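Local coordinates for protein bacterioferritin (Mycobacterium tuberculosis, PDB 3UOI) that stores iron, probably oxidising iron(II) with dioxygen at a ferroxidase centre and depositing the ferric mineral inside a hollow shell of 24 subunits, at residues Q83-R86 / E87-E90; G106-M109 / C110-Q114. One frame throughout, in Å; residues are numbered along the deposited sequence.

Interaction 1: Q83-R86 / E87-E90; sequences QTLR and EQFE
T84 and E87 meet where a helix begins, their side chains passing each other at a slant so that the threonine hydroxyl lies against the glutamate methylene, OG1 of T84 being 3.1 Å from CG of E87. T84 is the N-cap: its OG1, set between the backbone N and the carbonyl carbon (chi1 60°), accepts from E87 N at 3.3 Å. E87 answers in the reverse direction. Its extended chain points toward the residue before the cap, and OE1 of E87 accepts from Q83 N at 3.1 Å, a nearly straight bond (174° at the hydrogen) that arrives from above the carboxylate plane. The glutamate thus takes the amide of the residue before the N-cap, and the reciprocal half of a capping box is not made.

Regular helical bonding starts with Q88 N to T84 O at 3.0 Å. One turn on, R86 and E90 are joined through water, their charged ends not in direct contact. The water accepts from NH1 of R86 at 2.6 Å, in the plane of the guanidinium, and donates to OE2 of E90 at 2.9 Å. The arginine's direct salt bridge is to D144.

L85 CB and F89 CE2 touch loosely, and both side chains reach L42 of helix 40-66. F89 and R86 pack on helix 116-146, while Q88 lies against helix 7-36, so this first turn is fitted among the other three long helices.

Interaction 2: G106-M109 / C110-Q114; sequences GIVM and CREKQ
M109 and K113, four residues apart, pass at a slant and make the closest side-chain packing at this helix end. The methionine chain bends at chi2 (-89°), which swings SD of M109 across the lysine methylenes to 3.4 Å from CE of K113. The carbon pair CG of M109 and CE of K113, at 3.5 Å, is tighter than usual. V108 and E112 also cross at a slant, with CG1 of V108 3.5 Å from OE2 of E112, apolar carbon against carboxylate oxygen.

Backbone hydrogen bonds carry the rest. C110, R111, E112 and K113 donate in turn to G106, I107, V108 and M109, and the last, K113 N to M109 O at 3.0 Å, is the least straight (139° at the hydrogen). Beyond it Q114 N bonds R111 O at 3.1 Å, and Q114, with positive phi, is the C′ residue of a Schellman motif that ends the helix.

Ionic partners lie beyond the two segments. NZ of K113 bridges to D8, and R111 joins E123 of its own chain and E123 of a neighbouring subunit, near R111 of adjoining subunits. The chemistry thus divides the work: backbone amides close the helix, side-chain packing covers its last turn, and K113 and R111 carry salt bridges to helix 7-36, helix 116-146 and a neighbouring subunit.

Interactions 1 and 2 come in series along one element, helix 85-112: residues 83-90 start it and residues 106-114 finish it. Their centres stand 35 Å apart on opposite sides of the chain's centre, with nearest atoms about 21 Å apart, and the two do not touch. Between them the same helix carries E96, a predicted ligand of the second ferroxidase iron. Both belong to the ferritin-like four-helix bundle and illustrate how a long bundle helix is begun and ended by local interactions. The surroundings differ, however: interaction 1 is met by its own chain alone, whereas interaction 2 also faces two neighbouring subunits of the 24-subunit shell.

Interaction 1: Q83-R86 / E87-E90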
ATOM      1  N   GLN A  83     -23.441  41.175 -30.410  1.00 27.75           N
ATOM      2  CA  GLN A  83     -24.768  40.725 -30.133  1.00 27.92           C
ATOM      3  C   GLN A  83     -25.063  39.399 -30.851  1.00 27.14           C
ATOM      4  O   GLN A  83     -26.143  38.887 -30.817  1.00 25.86           O
ATOM      5  CB  GLN A  83     -25.786  41.843 -30.372  1.00 26.77           C
ATOM      6  CG  GLN A  83     -26.029  42.817 -29.183  1.00 32.30           C
ATOM      7  CD  GLN A  83     -26.344  42.154 -27.800  1.00 40.18           C
ATOM      8  OE1 GLN A  83     -26.864  41.065 -27.726  1.00 38.44           O
ATOM      9  NE2 GLN A  83     -26.021  42.848 -26.722  1.00 37.75           N
ATOM     10  N   THR A  84     -24.035  38.894 -31.513  1.00 27.92           N
ATOM     11  CA  THR A  84     -24.002  37.585 -32.107  1.00 27.14           C
ATOM     12  C   THR A  84     -22.623  36.978 -31.946  1.00 26.36           C
ATOM     13  O   THR A  84     -21.731  37.658 -31.569  1.00 28.28           O
ATOM     14  CB  THR A  84     -24.475  37.526 -33.571  1.00 27.50           C
ATOM     15  OG1 THR A  84     -23.660  38.340 -34.400  1.00 29.96           O
ATOM     16  CG2 THR A  84     -25.854  37.938 -33.702  1.00 28.71           C
ATOM     17  N   LEU A  85     -22.476  35.685 -32.167  1.00 24.82           N
ATOM     18  CA  LEU A  85     -21.187  35.055 -32.021  1.00 25.58           C
ATOM     19  C   LEU A  85     -20.249  35.669 -33.047  1.00 25.75           C
ATOM     20  O   LEU A  85     -19.161  36.054 -32.705  1.00 24.14           O
ATOM     21  CB  LEU A  85     -21.239  33.540 -32.195  1.00 26.11           C
ATOM     22  CG  LEU A  85     -21.797  32.611 -31.113  1.00 26.76           C
ATOM     23  CD1 LEU A  85     -21.314  31.193 -31.265  1.00 26.82           C
ATOM     24  CD2 LEU A  85     -21.543  33.119 -29.737  1.00 24.16           C
ATOM     25  N   ARG A  86     -20.737  35.817 -34.275  1.00 24.26           N
ATOM     26  CA  ARG A  86     -19.956  36.380 -35.360  1.00 25.83           C
ATOM     27  C   ARG A  86     -19.519  37.803 -35.079  1.00 23.33           C
ATOM     28  O   ARG A  86     -18.400  38.078 -35.216  1.00 24.17           O
ATOM     29  CB  ARG A  86     -20.718  36.316 -36.680  1.00 26.11           C
ATOM     30  CG  ARG A  86     -20.044  37.001 -37.843  1.00 27.73           C
ATOM     31  CD  ARG A  86     -20.853  36.960 -39.054  1.00 27.54           C
ATOM     32  NE  ARG A  86     -20.871  35.667 -39.667  1.00 26.72           N
ATOM     33  CZ  ARG A  86     -19.943  35.187 -40.482  1.00 28.81           C
ATOM     34  NH1 ARG A  86     -18.886  35.862 -40.801  1.00 24.37           N
ATOM     35  NH2 ARG A  86     -20.084  33.995 -40.963  1.00 30.51           N
ATOM     36  N   GLU A  87     -20.385  38.673 -34.612  1.00 22.93           N
ATOM     37  CA  GLU A  87     -19.934  39.999 -34.235  1.00 23.77           C
ATOM     38  C   GLU A  87     -18.919  39.927 -33.090  1.00 21.36           C
ATOM     39  O   GLU A  87     -18.066  40.710 -33.039  1.00 19.30           O
ATOM     40  CB  GLU A  87     -21.048  40.945 -33.816  1.00 24.47           C
ATOM     41  CG  GLU A  87     -22.173  41.095 -34.714  1.00 30.27           C
ATOM     42  CD  GLU A  87     -23.251  41.983 -34.144  1.00 35.06           C
ATOM     43  OE1 GLU A  87     -23.058  42.582 -33.110  1.00 34.55           O
ATOM     44  OE2 GLU A  87     -24.307  42.077 -34.755  1.00 40.46           O
ATOM     45  N   GLN A  88     -19.104  39.002 -32.157  1.00 20.86           N
ATOM     46  CA  GLN A  88     -18.208  38.853 -30.990  1.00 19.78           C
ATOM     47  C   GLN A  88     -16.769  38.492 -31.338  1.00 21.24           C
ATOM     48  O   GLN A  88     -15.865  39.133 -30.917  1.00 22.89           O
ATOM     49  CB  GLN A  88     -18.793  37.889 -29.966  1.00 18.88           C
ATOM     50  CG  GLN A  88     -19.741  38.540 -29.080  1.00 12.23           C
ATOM     51  CD  GLN A  88     -20.476  37.627 -28.143  1.00 20.09           C
ATOM     52  OE1 GLN A  88     -20.262  36.450 -28.119  1.00 28.14           O
ATOM     53  NE2 GLN A  88     -21.300  38.190 -27.349  1.00 20.91           N
ATOM     54  N   PHE A  89     -16.602  37.520 -32.202  1.00 23.76           N
ATOM     55  CA  PHE A  89     -15.311  37.194 -32.748  1.00 24.75           C
ATOM     56  C   PHE A  89     -14.726  38.393 -33.492  1.00 24.19           C
ATOM     57  O   PHE A  89     -13.563  38.602 -33.445  1.00 24.84           O
ATOM     58  CB  PHE A  89     -15.390  36.046 -33.728  1.00 23.55           C
ATOM     59  CG  PHE A  89     -15.780  34.764 -33.145  1.00 26.03           C
ATOM     60  CD1 PHE A  89     -15.262  34.337 -31.973  1.00 28.08           C
ATOM     61  CD2 PHE A  89     -16.660  33.933 -33.809  1.00 28.94           C
ATOM     62  CE1 PHE A  89     -15.645  33.133 -31.465  1.00 26.41           C
ATOM     63  CE2 PHE A  89     -17.020  32.754 -33.294  1.00 19.54           C
ATOM     64  CZ  PHE A  89     -16.526  32.364 -32.121  1.00 23.26           C
ATOM     65  N   GLU A  90     -15.555  39.133 -34.203  1.00 24.80           N
ATOM     66  CA  GLU A  90     -15.125  40.304 -34.948  1.00 26.05           C
ATOM     67  C   GLU A  90     -14.622  41.452 -34.116  1.00 25.24           C
ATOM     68  O   GLU A  90     -13.691  42.117 -34.451  1.00 23.48           O
ATOM     69  CB  GLU A  90     -16.166  40.759 -35.927  1.00 26.68           C
ATOM     70  CG  GLU A  90     -15.777  40.375 -37.267  1.00 33.95           C
ATOM     71  CD  GLU A  90     -16.824  40.630 -38.267  1.00 43.14           C
ATOM     72  OE1 GLU A  90     -17.926  41.023 -37.859  1.00 45.29           O
ATOM     73  OE2 GLU A  90     -16.532  40.407 -39.450  1.00 42.18           O
TER
HETATM   74  O   HOH W   1     -18.518  38.439 -40.385  1.00 29.94           O

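Interaction 2: G106-M109 / C110-Q114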
ATOM      1  N   GLY A 106       6.356  49.568 -31.512  1.00 22.02           N
ATOM      2  CA  GLY A 106       6.772  49.724 -30.126  1.00 21.02           C
ATOM      3  C   GLY A 106       7.953  48.911 -29.627  1.00 20.95           C
ATOM      4  O   GLY A 106       8.757  49.402 -28.880  1.00 20.98           O
ATOM      5  N   ILE A 107       8.033  47.669 -30.039  1.00 19.11           N
ATOM      6  CA  ILE A 107       9.162  46.824 -29.721  1.00 17.84           C
ATOM      7  C   ILE A 107      10.469  47.401 -30.347  1.00 19.58           C
ATOM      8  O   ILE A 107      11.494  47.474 -29.734  1.00 19.43           O
ATOM      9  CB  ILE A 107       8.911  45.376 -30.219  1.00 12.66           C
ATOM     10  CG1 ILE A 107       7.721  44.721 -29.487  1.00 17.38           C
ATOM     11  CG2 ILE A 107      10.104  44.589 -30.126  1.00 16.35           C
ATOM     12  CD1 ILE A 107       7.015  43.642 -30.223  1.00 14.87           C
ATOM     13  N   VAL A 108      10.379  47.829 -31.579  1.00 20.31           N
ATOM     14  CA  VAL A 108      11.544  48.401 -32.177  1.00 20.77           C
ATOM     15  C   VAL A 108      11.945  49.616 -31.381  1.00 20.80           C
ATOM     16  O   VAL A 108      13.083  49.788 -31.082  1.00 21.27           O
ATOM     17  CB  VAL A 108      11.344  48.759 -33.610  1.00 21.12           C
ATOM     18  CG1 VAL A 108      12.493  49.583 -34.081  1.00 23.45           C
ATOM     19  CG2 VAL A 108      11.252  47.543 -34.394  1.00 20.67           C
ATOM     20  N   MET A 109      10.979  50.425 -30.992  1.00 21.81           N
ATOM     21  CA  MET A 109      11.349  51.589 -30.216  1.00 20.29           C
ATOM     22  C   MET A 109      12.018  51.201 -28.901  1.00 20.51           C
ATOM     23  O   MET A 109      13.029  51.719 -28.570  1.00 17.81           O
ATOM     24  CB  MET A 109      10.185  52.488 -29.961  1.00 18.87           C
ATOM     25  CG  MET A 109      10.536  53.653 -29.118  1.00 28.30           C
ATOM     26  SD  MET A 109      10.402  53.423 -27.370  1.00 33.90           S
ATOM     27  CE  MET A 109       8.686  53.263 -27.230  1.00 31.89           C
ATOM     28  N   CYS A 110      11.468  50.217 -28.208  1.00 20.94           N
ATOM     29  CA  CYS A 110      12.026  49.770 -26.965  1.00 22.07           C
ATOM     30  C   CYS A 110      13.452  49.333 -27.122  1.00 20.87           C
ATOM     31  O   CYS A 110      14.233  49.659 -26.304  1.00 21.23           O
ATOM     32  CB  CYS A 110      11.237  48.613 -26.396  1.00 21.24           C
ATOM     33  SG  CYS A 110       9.744  49.071 -25.719  1.00 25.65           S
ATOM     34  N   ARG A 111      13.758  48.597 -28.179  1.00 19.70           N
ATOM     35  CA  ARG A 111      15.122  48.155 -28.440  1.00 19.57           C
ATOM     36  C   ARG A 111      16.085  49.315 -28.799  1.00 20.87           C
ATOM     37  O   ARG A 111      17.201  49.353 -28.418  1.00 20.54           O
ATOM     38  CB  ARG A 111      15.170  46.984 -29.391  1.00 17.90           C
ATOM     39  CG  ARG A 111      14.564  45.761 -28.824  1.00 14.75           C
ATOM     40  CD  ARG A 111      14.597  44.592 -29.757  1.00 12.11           C
ATOM     41  NE  ARG A 111      14.239  43.371 -29.079  1.00 18.85           N
ATOM     42  CZ  ARG A 111      15.089  42.604 -28.428  1.00 23.82           C
ATOM     43  NH1 ARG A 111      16.354  42.893 -28.400  1.00 23.93           N
ATOM     44  NH2 ARG A 111      14.671  41.542 -27.822  1.00 20.71           N
ATOM     45  N   GLU A 112      15.580  50.274 -29.534  1.00 23.76           N
ATOM     46  CA  GLU A 112      16.350  51.484 -29.821  1.00 25.23           C
ATOM     47  C   GLU A 112      16.670  52.236 -28.505  1.00 25.87           C
ATOM     48  O   GLU A 112      17.645  52.918 -28.412  1.00 25.03           O
ATOM     49  CB  GLU A 112      15.646  52.364 -30.849  1.00 27.52           C
ATOM     50  CG  GLU A 112      15.455  51.655 -32.191  1.00 30.18           C
ATOM     51  CD  GLU A 112      14.654  52.426 -33.247  1.00 34.26           C
ATOM     52  OE1 GLU A 112      13.792  53.271 -32.935  1.00 37.72           O
ATOM     53  OE2 GLU A 112      14.864  52.119 -34.412  1.00 34.05           O
ATOM     54  N   LYS A 113      15.804  52.102 -27.520  1.00 24.15           N
ATOM     55  CA  LYS A 113      16.008  52.748 -26.226  1.00 24.07           C
ATOM     56  C   LYS A 113      16.825  51.955 -25.259  1.00 21.95           C
ATOM     57  O   LYS A 113      16.881  52.313 -24.150  1.00 22.48           O
ATOM     58  CB  LYS A 113      14.707  53.044 -25.544  1.00 24.26           C
ATOM     59  CG  LYS A 113      13.702  53.571 -26.416  1.00 24.04           C
ATOM     60  CD  LYS A 113      14.202  54.747 -27.099  1.00 23.77           C
ATOM     61  CE  LYS A 113      13.086  55.532 -27.691  1.00 27.02           C
ATOM     62  NZ  LYS A 113      13.349  56.923 -27.626  1.00 30.04           N
ATOM     63  N   GLN A 114      17.393  50.845 -25.703  1.00 21.76           N
ATOM     64  CA  GLN A 114      18.159  49.912 -24.899  1.00 21.10           C
ATOM     65  C   GLN A 114      17.428  49.276 -23.679  1.00 19.97           C
ATOM     66  O   GLN A 114      17.970  49.096 -22.671  1.00 19.08           O
ATOM     67  CB  GLN A 114      19.492  50.527 -24.531  1.00 20.51           C
ATOM     68  CG  GLN A 114      20.233  50.893 -25.729  1.00 20.80           C
ATOM     69  CD  GLN A 114      21.658  51.362 -25.501  1.00 27.46           C
ATOM     70  OE1 GLN A 114      22.133  51.513 -24.403  1.00 19.20           O
ATOM     71  NE2 GLN A 114      22.321  51.644 -26.612  1.00 26.47           N
TER